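Local coordinates for protein phospho-2-dehydro-3-deoxyheptonate aldolase (Francisella tularensis, PDB 3TQK) that probably catalyses the condensation of phosphoenolpyruvate with erythrose 4-phosphate to give DAHP, the first step of chorismate biosynthesis, at residues 164-174 with 195-206. Sequence-based numbering, arbitrary orientation.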
loop_
_atom_site.group_PDB
_atom_site.type_symbol
_atom_site.label_atom_id
_atom_site.label_comp_id
_atom_site.label_asym_id
_atom_site.label_seq_id
_atom_site.Cartn_x
_atom_site.Cartn_y
_atom_site.Cartn_z
ATOM N N VAL A 164 -0.209 4.208 4.257
ATOM C CA VAL A 164 0.795 4.882 5.069
ATOM C C VAL A 164 1.954 3.949 5.446
ATOM O O VAL A 164 3.076 4.408 5.638
ATOM C CB VAL A 164 0.173 5.504 6.364
ATOM C CG1 VAL A 164 -0.272 4.425 7.327
ATOM C CG2 VAL A 164 1.183 6.444 7.044
ATOM N N GLU A 165 1.673 2.649 5.542
ATOM C CA GLU A 165 2.707 1.646 5.763
ATOM C C GLU A 165 3.258 1.088 4.455
ATOM O O GLU A 165 4.067 0.166 4.473
ATOM C CB GLU A 165 2.166 0.492 6.582
ATOM C CG GLU A 165 1.904 0.790 8.042
ATOM C CD GLU A 165 1.394 -0.438 8.762
ATOM O OE1 GLU A 165 0.198 -0.750 8.586
ATOM O OE2 GLU A 165 2.182 -1.091 9.481
ATOM N N SER A 166 2.821 1.616 3.324
ATOM C CA SER A 166 3.181 1.033 2.035
ATOM C C SER A 166 4.526 1.569 1.563
ATOM O O SER A 166 4.701 2.764 1.397
ATOM C CB SER A 166 2.115 1.363 0.996
ATOM O OG SER A 166 2.493 0.946 -0.289
ATOM N N GLN A 167 5.455 0.663 1.315
ATOM C CA GLN A 167 6.821 1.028 0.985
ATOM C C GLN A 167 6.923 1.884 -0.288
ATOM O O GLN A 167 7.662 2.882 -0.311
ATOM C CB GLN A 167 7.674 -0.233 0.863
ATOM C CG GLN A 167 9.158 0.017 0.554
ATOM C CD GLN A 167 9.868 0.892 1.578
ATOM O OE1 GLN A 167 10.761 1.664 1.220
ATOM N NE2 GLN A 167 9.482 0.781 2.843
ATOM N N VAL A 168 6.191 1.523 -1.335
ATOM C CA VAL A 168 6.325 2.251 -2.601
ATOM C C VAL A 168 5.729 3.655 -2.472
ATOM O O VAL A 168 6.156 4.570 -3.172
ATOM C CB VAL A 168 5.712 1.496 -3.816
ATOM C CG1 VAL A 168 5.984 2.264 -5.141
ATOM C CG2 VAL A 168 6.308 0.084 -3.923
ATOM N N HIS A 169 4.771 3.823 -1.559
ATOM C CA HIS A 169 4.184 5.136 -1.322
ATOM C C HIS A 169 5.142 6.098 -0.603
ATOM O O HIS A 169 5.208 7.284 -0.944
ATOM C CB HIS A 169 2.839 5.004 -0.608
ATOM C CG HIS A 169 1.779 4.428 -1.494
ATOM N ND1 HIS A 169 1.633 3.069 -1.688
ATOM C CD2 HIS A 169 0.883 5.029 -2.313
ATOM C CE1 HIS A 169 0.655 2.859 -2.554
ATOM N NE2 HIS A 169 0.182 4.031 -2.947
ATOM N N ARG A 170 5.904 5.580 0.359
ATOM C CA ARG A 170 6.968 6.365 0.979
ATOM C C ARG A 170 8.033 6.713 -0.078
ATOM O O ARG A 170 8.470 7.852 -0.190
ATOM C CB ARG A 170 7.568 5.593 2.152
ATOM C CG ARG A 170 6.563 5.299 3.255
ATOM C CD ARG A 170 7.025 4.182 4.190
ATOM N NE ARG A 170 6.139 4.075 5.353
ATOM C CZ ARG A 170 6.485 3.574 6.532
ATOM N NH1 ARG A 170 7.697 3.090 6.727
ATOM N NH2 ARG A 170 5.605 3.536 7.523
ATOM N N GLU A 171 8.398 5.745 -0.900
ATOM C CA GLU A 171 9.384 5.974 -1.960
ATOM C C GLU A 171 8.915 7.006 -2.978
ATOM O O GLU A 171 9.669 7.909 -3.379
ATOM C CB GLU A 171 9.666 4.660 -2.663
ATOM C CG GLU A 171 10.350 3.637 -1.748
ATOM C CD GLU A 171 10.398 2.250 -2.330
ATOM O OE1 GLU A 171 9.622 1.922 -3.250
ATOM O OE2 GLU A 171 11.227 1.469 -1.853
ATOM N N LEU A 172 7.665 6.844 -3.396
ATOM C CA LEU A 172 6.998 7.767 -4.303
ATOM C C LEU A 172 7.023 9.188 -3.742
ATOM O O LEU A 172 7.362 10.133 -4.446
ATOM C CB LEU A 172 5.545 7.308 -4.525
ATOM C CG LEU A 172 4.590 8.283 -5.195
ATOM C CD1 LEU A 172 4.993 8.488 -6.667
ATOM C CD2 LEU A 172 3.174 7.770 -5.105
ATOM N N ALA A 173 6.673 9.330 -2.469
ATOM C CA ALA A 173 6.634 10.635 -1.842
ATOM C C ALA A 173 8.011 11.248 -1.818
ATOM O O ALA A 173 8.139 12.459 -1.960
ATOM C CB ALA A 173 6.068 10.544 -0.416
ATOM N N SER A 174 9.038 10.408 -1.636
ATOM C CA SER A 174 10.423 10.887 -1.584
ATOM C C SER A 174 10.905 11.475 -2.914
ATOM O O SER A 174 11.949 12.125 -2.952
ATOM C CB SER A 174 11.379 9.762 -1.166
ATOM O OG SER A 174 11.642 8.873 -2.248
ATOM N N ASP A 195 6.831 7.365 11.016
ATOM C CA ASP A 195 7.779 6.513 10.288
ATOM C C ASP A 195 7.764 6.835 8.790
ATOM O O ASP A 195 8.804 6.845 8.134
ATOM C CB ASP A 195 7.468 5.019 10.456
ATOM C CG ASP A 195 7.439 4.563 11.900
ATOM O OD1 ASP A 195 8.060 5.209 12.775
ATOM O OD2 ASP A 195 6.773 3.531 12.158
ATOM N N ALA A 196 6.585 7.099 8.241
ATOM C CA ALA A 196 6.475 7.282 6.804
ATOM C C ALA A 196 7.110 8.604 6.408
ATOM O O ALA A 196 7.801 8.689 5.383
ATOM C CB ALA A 196 5.017 7.227 6.351
ATOM N N VAL A 197 6.835 9.633 7.199
ATOM C CA VAL A 197 7.452 10.939 6.988
ATOM C C VAL A 197 8.984 10.784 7.014
ATOM O O VAL A 197 9.674 11.254 6.114
ATOM C CB VAL A 197 6.986 11.968 8.046
ATOM C CG1 VAL A 197 7.850 13.218 8.004
ATOM C CG2 VAL A 197 5.517 12.341 7.832
ATOM N N LYS A 198 9.493 10.095 8.031
ATOM C CA LYS A 198 10.918 9.894 8.192
ATOM C C LYS A 198 11.527 9.204 6.976
ATOM O O LYS A 198 12.524 9.680 6.420
ATOM C CB LYS A 198 11.190 9.060 9.442
ATOM C CG LYS A 198 12.665 8.835 9.775
ATOM C CD LYS A 198 13.416 10.140 9.936
ATOM C CE LYS A 198 14.780 9.938 10.613
ATOM N NZ LYS A 198 15.554 11.208 10.550
ATOM N N SER A 199 10.920 8.096 6.566
ATOM C CA SER A 199 11.384 7.341 5.411
ATOM C C SER A 199 11.408 8.182 4.148
ATOM O O SER A 199 12.326 8.065 3.346
ATOM C CB SER A 199 10.518 6.104 5.194
ATOM O OG SER A 199 10.936 5.384 4.053
ATOM N N ALA A 200 10.402 9.029 3.981
ATOM C CA ALA A 200 10.266 9.860 2.785
ATOM C C ALA A 200 11.336 10.962 2.667
ATOM O O ALA A 200 11.558 11.496 1.568
ATOM C CB ALA A 200 8.853 10.468 2.718
ATOM N N THR A 201 11.984 11.313 3.780
ATOM C CA THR A 201 13.100 12.268 3.744
ATOM C C THR A 201 14.360 11.684 3.081
ATOM O O THR A 201 15.235 12.447 2.669
ATOM C CB THR A 201 13.533 12.785 5.163
ATOM O OG1 THR A 201 14.010 11.692 5.961
ATOM C CG2 THR A 201 12.396 13.514 5.881
ATOM N N TYR A 202 14.463 10.355 2.988
ATOM C CA TYR A 202 15.653 9.716 2.439
ATOM C C TYR A 202 15.626 9.566 0.935
ATOM O O TYR A 202 14.557 9.560 0.332
ATOM C CB TYR A 202 15.847 8.338 3.053
ATOM C CG TYR A 202 16.289 8.392 4.502
ATOM C CD1 TYR A 202 17.631 8.507 4.839
ATOM C CD2 TYR A 202 15.360 8.327 5.525
ATOM C CE1 TYR A 202 18.035 8.547 6.182
ATOM C CE2 TYR A 202 15.735 8.367 6.840
ATOM C CZ TYR A 202 17.066 8.480 7.171
ATOM O OH TYR A 202 17.399 8.520 8.493
ATOM N N PRO A 203 16.808 9.428 0.316
ATOM C CA PRO A 203 16.836 9.066 -1.087
ATOM C C PRO A 203 16.484 7.586 -1.234
ATOM O O PRO A 203 16.811 6.769 -0.365
ATOM C CB PRO A 203 18.293 9.344 -1.516
ATOM C CG PRO A 203 18.987 9.937 -0.307
ATOM C CD PRO A 203 18.165 9.559 0.878
ATOM N N HIS A 204 15.807 7.255 -2.318
ATOM C CA HIS A 204 15.397 5.890 -2.585
ATOM C C HIS A 204 15.644 5.577 -4.062
ATOM O O HIS A 204 15.587 6.472 -4.917
ATOM C CB HIS A 204 13.892 5.721 -2.276
ATOM C CG HIS A 204 13.557 5.762 -0.818
ATOM N ND1 HIS A 204 13.650 4.656 -0.005
ATOM C CD2 HIS A 204 13.141 6.778 -0.023
ATOM C CE1 HIS A 204 13.299 4.986 1.228
ATOM N NE2 HIS A 204 12.969 6.267 1.242
ATOM N N HIS A 205 15.931 4.310 -4.345
ATOM C CA HIS A 205 15.833 3.765 -5.688
ATOM C C HIS A 205 14.578 2.896 -5.716
ATOM O O HIS A 205 14.417 2.016 -4.879
ATOM C CB HIS A 205 17.070 2.932 -6.031
ATOM C CG HIS A 205 18.270 3.743 -6.414
ATOM N ND1 HIS A 205 18.920 4.577 -5.529
ATOM C CD2 HIS A 205 18.955 3.824 -7.580
ATOM C CE1 HIS A 205 19.948 5.146 -6.136
ATOM N NE2 HIS A 205 20.000 4.695 -7.377
ATOM N N PHE A 206 13.673 3.162 -6.652
ATOM C CA PHE A 206 12.454 2.356 -6.775
ATOM C C PHE A 206 11.925 2.330 -8.195
ATOM O O PHE A 206 12.289 3.166 -9.008
ATOM C CB PHE A 206 11.375 2.864 -5.819
ATOM C CG PHE A 206 10.645 4.111 -6.284
ATOM C CD1 PHE A 206 11.266 5.345 -6.297
ATOM C CD2 PHE A 206 9.314 4.049 -6.644
ATOM C CE1 PHE A 206 10.577 6.480 -6.694
ATOM C CE2 PHE A 206 8.624 5.175 -7.023
ATOM C CZ PHE A 206 9.260 6.390 -7.054
HETATM O O HOH W 1 6.321 2.085 9.920
#
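Helix 167-173 packs against helix 195-200 with axes 8.6 Å apart at closest approach and crossing at -49°, and Ser174 CA lies 4.5 Å from Ala200 CA. The two are successive outer helices of the TIM barrel, following its fourth and fifth strands. Arg170 spans the helix pair. Its chain, extended from CG to NE, lays one face of the guanidinium over the backbone of Asp195 and Ala196, with Ala196 CA 3.4 Å above the plane. In that plane NE and NH2 both grip Val164 O, at 3.1 and 3.3 Å, while NH2 also reaches Asp195 OD2 through a water; Asp195 OD1 bonds to Gln191 in the same helix. NH1 is bonded to Thr97 O of the second subunit. Glu171 serves two rings: its CG sits over a face of His204, 4.2 Å from the ring centroid, and its CB over a face of Phe206, whose strand, 205-209, pairs antiparallel with strand 215-220. The imidazole is pinned at both nitrogens, NE2 to Ser199 O (2.8 Å, N-H...O 165°) and ND1 to Lys102 of the second subunit. Phe206 CZ reaches on to Leu172 CA (3.8 Å). Direct contact thus rests largely on carbon surfaces and on flat groups laid against backbone, whereas Arg170 and His204 spend their N-H groups within their own segments, on water or on the partner subunit, consistent with one interface joining barrel helices, hairpin and dimer.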